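Local structure of cytolethal distending toxin protein B (Haemophilus ducreyi, 1SR4) at residues B[151-159]-B[168-176]; B[233-241]-B[253-261]. The protein probably acts as the DNase I-like nuclease subunit of a three-chain bacterial genotoxin that damages host-cell DNA. All coordinates share one frame; numbering follows the deposited sequence.

Contact 1 of 2, residues B[151-159]-B[168-176]; sequences IRNIFTTFN and RVYSWMVVG
Phe155 O accepts two backbone N-H groups, from Phe158 N and, at 2.6 Å, from Asn159 N, while the Phe155 side chain meets Trp172. Helix 147-159 is the connection of a beta-alpha-beta crossover. It follows strand 132-138 and leads into the neighbouring parallel strand 171-175, within the alpha/beta sandwich of the DNase I-like family. Helix 151-159 and strand 171-175 run nearly antiparallel, their axes 10.0 Å apart at closest approach.

Trp172 is the central side chain. Its CG sits between the backbone N and the carbonyl carbon (chi1 49°), which turns the indole toward helix 151-159, among the side chains of Ile154, Phe155 and Phe158. Ile154 CG2 packs over one indole face, 3.8 Å from the centroid of the six-membered ring, as a CH-pi contact. The Phe158 ring is only 26° from parallel to the indole but slid aside, so overlap is slight. Phe155 CD1 lies 4.0 Å from Trp172 CZ2, which comes in at the edge of the Phe155 ring. The indole nitrogen is satisfied by an almost straight bond: Trp172 NE1 donates its N-H to a lone pair of Asn159 OD1 at 3.1 Å. This bond is in the carbonyl plane and close to the ring plane.

Water 1 donates to Tyr170 O at 2.6 Å and accepts weakly from Asn159 ND2. Phe158 CD1 meets the edge of the Tyr170 ring. The other face of the strand turns to strand 7-11, where Met173 touches Val7. One turn before Phe158, Ile154 CD1 and Val174 CG2 meet tip to tip at 3.5 Å.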
# COMPACT_ATOMS: atom_id res chain seq x y z
N ILE B 151 6.88 24.28 -9.43
CA ILE B 151 6.30 24.85 -8.21
C ILE B 151 6.01 26.35 -8.42
O ILE B 151 4.93 26.84 -8.06
CB ILE B 151 7.27 24.69 -6.99
CG1 ILE B 151 7.56 23.20 -6.74
CG2 ILE B 151 6.68 25.36 -5.74
CD1 ILE B 151 6.34 22.37 -6.59
N ARG B 152 6.96 27.08 -9.00
CA ARG B 152 6.77 28.50 -9.26
C ARG B 152 5.57 28.74 -10.18
O ARG B 152 4.75 29.64 -9.92
CB ARG B 152 8.03 29.12 -9.89
CG ARG B 152 7.83 30.57 -10.37
CD ARG B 152 9.10 31.16 -10.99
NE ARG B 152 9.67 30.29 -12.01
CZ ARG B 152 9.05 29.96 -13.14
NH1 ARG B 152 7.84 30.43 -13.40
NH2 ARG B 152 9.63 29.14 -14.01
N ASN B 153 5.43 27.96 -11.24
CA ASN B 153 4.29 28.16 -12.14
C ASN B 153 2.97 27.86 -11.44
O ASN B 153 1.96 28.51 -11.70
CB ASN B 153 4.43 27.31 -13.41
CG ASN B 153 5.49 27.86 -14.36
OD1 ASN B 153 5.95 28.99 -14.20
ND2 ASN B 153 5.86 27.07 -15.36
N ILE B 154 2.97 26.87 -10.55
CA ILE B 154 1.75 26.55 -9.81
C ILE B 154 1.43 27.74 -8.92
O ILE B 154 0.29 28.19 -8.85
CB ILE B 154 1.92 25.26 -8.95
CG1 ILE B 154 2.00 24.03 -9.88
CG2 ILE B 154 0.77 25.13 -7.95
CD1 ILE B 154 2.34 22.75 -9.16
N PHE B 155 2.45 28.27 -8.25
CA PHE B 155 2.28 29.42 -7.36
C PHE B 155 1.66 30.62 -8.10
O PHE B 155 0.65 31.18 -7.66
CB PHE B 155 3.63 29.85 -6.78
CG PHE B 155 3.57 31.10 -5.93
CD1 PHE B 155 3.04 31.07 -4.65
CD2 PHE B 155 4.03 32.31 -6.44
CE1 PHE B 155 2.96 32.24 -3.88
CE2 PHE B 155 3.96 33.48 -5.68
CZ PHE B 155 3.42 33.44 -4.40
N THR B 156 2.27 31.02 -9.21
CA THR B 156 1.78 32.16 -9.97
C THR B 156 0.37 31.91 -10.50
O THR B 156 -0.39 32.85 -10.70
CB THR B 156 2.70 32.49 -11.15
OG1 THR B 156 2.68 31.40 -12.08
CG2 THR B 156 4.12 32.68 -10.68
N THR B 157 0.04 30.64 -10.74
CA THR B 157 -1.29 30.28 -11.22
C THR B 157 -2.38 30.71 -10.25
O THR B 157 -3.45 31.16 -10.66
CB THR B 157 -1.41 28.75 -11.41
OG1 THR B 157 -0.59 28.34 -12.51
CG2 THR B 157 -2.86 28.35 -11.68
N PHE B 158 -2.10 30.59 -8.96
CA PHE B 158 -3.07 30.94 -7.94
C PHE B 158 -2.76 32.20 -7.17
O PHE B 158 -3.67 32.88 -6.71
CB PHE B 158 -3.20 29.79 -6.93
CG PHE B 158 -3.69 28.50 -7.53
CD1 PHE B 158 -5.02 28.35 -7.87
CD2 PHE B 158 -2.81 27.46 -7.78
CE1 PHE B 158 -5.48 27.17 -8.47
CE2 PHE B 158 -3.25 26.27 -8.38
CZ PHE B 158 -4.58 26.13 -8.72
N ASN B 159 -1.48 32.51 -7.03
CA ASN B 159 -1.07 33.66 -6.24
C ASN B 159 -0.43 34.84 -6.97
O ASN B 159 0.53 35.42 -6.46
CB ASN B 159 -0.11 33.20 -5.13
CG ASN B 159 -0.62 31.95 -4.40
OD1 ASN B 159 -0.25 30.81 -4.73
ND2 ASN B 159 -1.47 32.17 -3.40
N ARG B 168 -7.26 33.52 -5.15
CA ARG B 168 -6.43 34.08 -4.08
C ARG B 168 -6.72 33.48 -2.71
O ARG B 168 -5.95 33.65 -1.77
CB ARG B 168 -6.58 35.61 -4.05
CG ARG B 168 -6.22 36.27 -5.38
CD ARG B 168 -6.04 37.80 -5.31
NE ARG B 168 -7.14 38.49 -4.62
CZ ARG B 168 -7.65 39.67 -4.99
NH1 ARG B 168 -7.17 40.31 -6.05
NH2 ARG B 168 -8.63 40.22 -4.28
N VAL B 169 -7.84 32.78 -2.57
CA VAL B 169 -8.15 32.17 -1.28
C VAL B 169 -7.94 30.65 -1.34
O VAL B 169 -8.25 29.94 -0.39
CB VAL B 169 -9.60 32.46 -0.86
CG1 VAL B 169 -9.80 33.97 -0.68
CG2 VAL B 169 -10.57 31.89 -1.88
N TYR B 170 -7.42 30.15 -2.46
CA TYR B 170 -7.22 28.71 -2.60
C TYR B 170 -5.97 28.19 -1.91
O TYR B 170 -4.91 28.82 -1.96
CB TYR B 170 -7.13 28.30 -4.07
CG TYR B 170 -8.40 28.38 -4.89
CD1 TYR B 170 -9.63 28.72 -4.32
CD2 TYR B 170 -8.37 28.10 -6.25
CE1 TYR B 170 -10.79 28.77 -5.10
CE2 TYR B 170 -9.51 28.15 -7.03
CZ TYR B 170 -10.71 28.48 -6.45
OH TYR B 170 -11.83 28.48 -7.24
N SER B 171 -6.10 27.05 -1.25
CA SER B 171 -4.96 26.39 -0.65
C SER B 171 -4.61 25.32 -1.69
O SER B 171 -5.51 24.78 -2.33
CB SER B 171 -5.35 25.73 0.67
OG SER B 171 -5.46 26.67 1.72
N TRP B 172 -3.33 25.04 -1.88
CA TRP B 172 -2.93 24.01 -2.84
C TRP B 172 -1.80 23.15 -2.27
O TRP B 172 -1.00 23.62 -1.47
CB TRP B 172 -2.51 24.62 -4.19
CG TRP B 172 -1.53 25.75 -4.15
CD1 TRP B 172 -1.82 27.09 -4.14
CD2 TRP B 172 -0.10 25.66 -4.20
NE1 TRP B 172 -0.66 27.83 -4.19
CE2 TRP B 172 0.41 26.98 -4.23
CE3 TRP B 172 0.81 24.59 -4.23
CZ2 TRP B 172 1.78 27.26 -4.28
CZ3 TRP B 172 2.18 24.87 -4.28
CH2 TRP B 172 2.64 26.19 -4.31
N MET B 173 -1.77 21.89 -2.71
CA MET B 173 -0.81 20.90 -2.25
C MET B 173 -0.28 20.13 -3.47
O MET B 173 -1.05 19.57 -4.24
CB MET B 173 -1.55 19.93 -1.34
CG MET B 173 -0.75 19.32 -0.26
SD MET B 173 -1.83 18.25 0.72
CE MET B 173 -0.64 17.21 1.38
N VAL B 174 1.04 20.09 -3.63
CA VAL B 174 1.69 19.40 -4.75
C VAL B 174 2.33 18.15 -4.14
O VAL B 174 3.24 18.25 -3.33
CB VAL B 174 2.75 20.32 -5.38
CG1 VAL B 174 3.42 19.61 -6.55
CG2 VAL B 174 2.09 21.61 -5.84
N VAL B 175 1.84 16.98 -4.54
CA VAL B 175 2.29 15.70 -3.98
C VAL B 175 2.78 14.70 -5.01
O VAL B 175 2.11 14.46 -6.01
CB VAL B 175 1.13 15.04 -3.21
CG1 VAL B 175 1.63 13.82 -2.44
CG2 VAL B 175 0.47 16.06 -2.28
N GLY B 176 3.92 14.08 -4.76
CA GLY B 176 4.39 13.11 -5.72
C GLY B 176 5.85 12.75 -5.60
O GLY B 176 6.45 12.90 -4.54
O HOH W 1 -4.04 30.96 -3.16

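Contact 2 of 2, residues B[233-241]-B[253-261]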
# COMPACT_ATOMS: atom_id res chain seq x y z
N GLU B 233 1.86 24.92 9.72
CA GLU B 233 0.96 23.87 9.23
C GLU B 233 0.94 22.62 10.13
O GLU B 233 1.98 22.08 10.49
CB GLU B 233 1.36 23.45 7.81
CG GLU B 233 0.30 22.61 7.10
CD GLU B 233 -1.02 23.35 6.93
OE1 GLU B 233 -0.98 24.52 6.50
OE2 GLU B 233 -2.09 22.76 7.22
N ARG B 234 -0.25 22.14 10.48
CA ARG B 234 -0.35 20.95 11.32
C ARG B 234 -0.58 19.69 10.49
O ARG B 234 -1.43 18.86 10.82
CB ARG B 234 -1.48 21.13 12.35
CG ARG B 234 -1.25 22.31 13.28
CD ARG B 234 0.09 22.19 13.97
NE ARG B 234 0.15 20.99 14.80
CZ ARG B 234 -0.38 20.90 16.02
NH1 ARG B 234 -1.00 21.95 16.56
NH2 ARG B 234 -0.32 19.76 16.69
N ILE B 235 0.16 19.56 9.40
CA ILE B 235 0.06 18.39 8.55
C ILE B 235 1.42 17.69 8.58
O ILE B 235 2.44 18.32 8.34
CB ILE B 235 -0.30 18.78 7.10
CG1 ILE B 235 -1.68 19.43 7.08
CG2 ILE B 235 -0.26 17.54 6.19
CD1 ILE B 235 -2.18 19.84 5.67
N GLY B 236 1.43 16.40 8.90
CA GLY B 236 2.69 15.68 8.95
C GLY B 236 2.77 14.60 7.88
O GLY B 236 1.74 13.99 7.52
N ALA B 237 3.97 14.34 7.37
CA ALA B 237 4.17 13.30 6.36
C ALA B 237 4.61 12.03 7.06
O ALA B 237 5.30 12.08 8.07
CB ALA B 237 5.23 13.73 5.35
N SER B 238 4.23 10.88 6.52
CA SER B 238 4.62 9.61 7.13
C SER B 238 4.48 8.50 6.11
O SER B 238 3.62 8.58 5.23
CB SER B 238 3.68 9.32 8.31
OG SER B 238 3.96 8.07 8.90
N LEU B 239 5.35 7.49 6.15
CA LEU B 239 5.16 6.36 5.23
C LEU B 239 3.78 5.87 5.67
O LEU B 239 3.50 5.80 6.87
CB LEU B 239 6.22 5.27 5.46
CG LEU B 239 7.68 5.70 5.21
CD1 LEU B 239 8.62 4.52 5.38
CD2 LEU B 239 7.79 6.28 3.79
N MET B 240 2.91 5.54 4.72
CA MET B 240 1.55 5.09 5.06
C MET B 240 1.49 3.59 5.38
O MET B 240 0.68 2.85 4.82
CB MET B 240 0.58 5.41 3.91
CG MET B 240 -0.89 5.26 4.29
SD MET B 240 -1.90 5.95 2.98
CE MET B 240 -3.33 6.53 3.88
N LEU B 241 2.31 3.17 6.33
CA LEU B 241 2.40 1.76 6.67
C LEU B 241 1.19 1.21 7.40
O LEU B 241 0.98 0.01 7.40
CB LEU B 241 3.67 1.52 7.49
CG LEU B 241 4.96 2.02 6.84
CD1 LEU B 241 6.12 1.81 7.82
CD2 LEU B 241 5.22 1.29 5.53
N PHE B 253 7.54 3.51 -1.41
CA PHE B 253 6.64 3.28 -0.29
C PHE B 253 5.59 4.39 -0.33
O PHE B 253 5.91 5.55 -0.60
CB PHE B 253 7.42 3.32 1.02
CG PHE B 253 8.37 2.16 1.18
CD1 PHE B 253 7.95 0.99 1.80
CD2 PHE B 253 9.65 2.22 0.67
CE1 PHE B 253 8.79 -0.12 1.89
CE2 PHE B 253 10.51 1.12 0.75
CZ PHE B 253 10.07 -0.05 1.37
N PRO B 254 4.31 4.06 -0.10
CA PRO B 254 3.29 5.10 -0.13
C PRO B 254 3.54 6.06 1.04
O PRO B 254 4.05 5.66 2.09
CB PRO B 254 1.98 4.32 -0.00
CG PRO B 254 2.37 3.12 0.79
CD PRO B 254 3.73 2.74 0.23
N VAL B 255 3.20 7.32 0.85
CA VAL B 255 3.40 8.35 1.87
C VAL B 255 2.08 9.07 2.11
O VAL B 255 1.39 9.40 1.15
CB VAL B 255 4.44 9.37 1.38
CG1 VAL B 255 4.63 10.48 2.44
CG2 VAL B 255 5.77 8.65 1.11
N SER B 256 1.71 9.30 3.37
CA SER B 256 0.46 9.99 3.66
C SER B 256 0.73 11.33 4.32
O SER B 256 1.80 11.56 4.88
CB SER B 256 -0.41 9.11 4.56
OG SER B 256 0.29 8.89 5.78
N PHE B 257 -0.26 12.23 4.24
CA PHE B 257 -0.16 13.57 4.80
C PHE B 257 -1.48 13.73 5.54
O PHE B 257 -2.54 13.82 4.92
CB PHE B 257 -0.01 14.58 3.65
CG PHE B 257 1.13 14.25 2.71
CD1 PHE B 257 2.43 14.66 2.99
CD2 PHE B 257 0.91 13.42 1.62
CE1 PHE B 257 3.50 14.24 2.19
CE2 PHE B 257 1.97 12.99 0.81
CZ PHE B 257 3.26 13.39 1.09
N VAL B 258 -1.40 13.74 6.87
CA VAL B 258 -2.57 13.78 7.75
C VAL B 258 -2.38 14.80 8.88
O VAL B 258 -1.27 14.98 9.37
CB VAL B 258 -2.79 12.37 8.36
CG1 VAL B 258 -4.08 12.32 9.17
CG2 VAL B 258 -2.84 11.32 7.24
N ARG B 259 -3.47 15.43 9.31
CA ARG B 259 -3.43 16.41 10.40
C ARG B 259 -2.83 15.80 11.67
O ARG B 259 -3.15 14.65 12.01
CB ARG B 259 -4.85 16.89 10.69
CG ARG B 259 -4.97 18.02 11.69
CD ARG B 259 -6.43 18.44 11.82
NE ARG B 259 -7.22 17.36 12.41
CZ ARG B 259 -8.43 17.00 11.99
NH1 ARG B 259 -9.01 17.64 10.98
NH2 ARG B 259 -9.08 16.02 12.61
N ASP B 260 -1.97 16.54 12.36
CA ASP B 260 -1.39 16.02 13.60
C ASP B 260 -2.53 15.76 14.58
O ASP B 260 -3.50 16.52 14.64
CB ASP B 260 -0.43 17.03 14.25
CG ASP B 260 0.76 17.37 13.36
OD1 ASP B 260 1.30 16.47 12.71
OD2 ASP B 260 1.17 18.55 13.34
N ARG B 261 -2.44 14.68 15.35
CA ARG B 261 -3.48 14.43 16.32
C ARG B 261 -3.07 15.06 17.65
O ARG B 261 -1.97 15.66 17.70
CB ARG B 261 -3.74 12.92 16.47
CG ARG B 261 -2.54 12.06 16.80
CD ARG B 261 -2.88 10.56 16.59
NE ARG B 261 -4.19 10.22 17.14
CZ ARG B 261 -4.68 8.99 17.23
NH1 ARG B 261 -3.96 7.95 16.81
NH2 ARG B 261 -5.88 8.78 17.74
OXT ARG B 261 -3.86 14.98 18.62
O HOH W 2 0.87 11.27 7.87
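Strands 235-239 and 255-259 pair antiparallel at 151°, with Gly236-Val258 and Ser238-Ser256 as hydrogen-bonded pairs and Ile235-Arg259, Ala237-Phe257 and Leu239-Val255 as non-hydrogen-bonded pairs. The ladder continues beyond the strands. Asp260 N donates to Arg234 O at 2.8 Å, and Met240 N donates to Pro254 O at 2.9 Å, with Met240 at the centre of an inverse gamma turn.

Ile235, Ala237 and Phe257 share one face. Ala237 CB lies 3.6 Å from Phe257 CE1, and Ile235 CG2 packs on Phe257 CB. This face turns to the second sheet of the DNase I-like sandwich, where Phe257 touches Ala218 and Ile235 touches Leu220. Strand 235-239 is an outermost strand of its sheet within the chain. On the opposite face the extended Met240 chain lies over Ser256, SD 3.8 Å from Ser256 CB. Water 2 donates to Gly236 O there.

Arg234 bends at chi2 and chi3, which carries NE to the carboxylate. Arg234 NE forms a salt bridge with Asp260 OD2 at 3.0 Å, using the anti lone pair of the oxygen, near the guanidinium plane. Arg107 of the subunit A chain makes a second salt bridge to Asp260 OD2.

In the fold
Both contacts are largely buried, but they belong to different sheets of the sandwich. Contact 1 seats a helix on the outer side of the six-stranded sheet, and its chemistry is mainly aromatic and aliphatic. Contact 2 is a strand pairing at one margin of the eight-stranded sheet, held by backbone bonds and finished at one end by a salt bridge. No other chain touches contact 1, whereas contact 2 borders subunit A. The two meet between the sheets. Phe257 of contact 2 packs on the far face of strand 171-175, with CE2 3.4 Å from Val175 CG1 and CB 3.5 Å from Met173 CE.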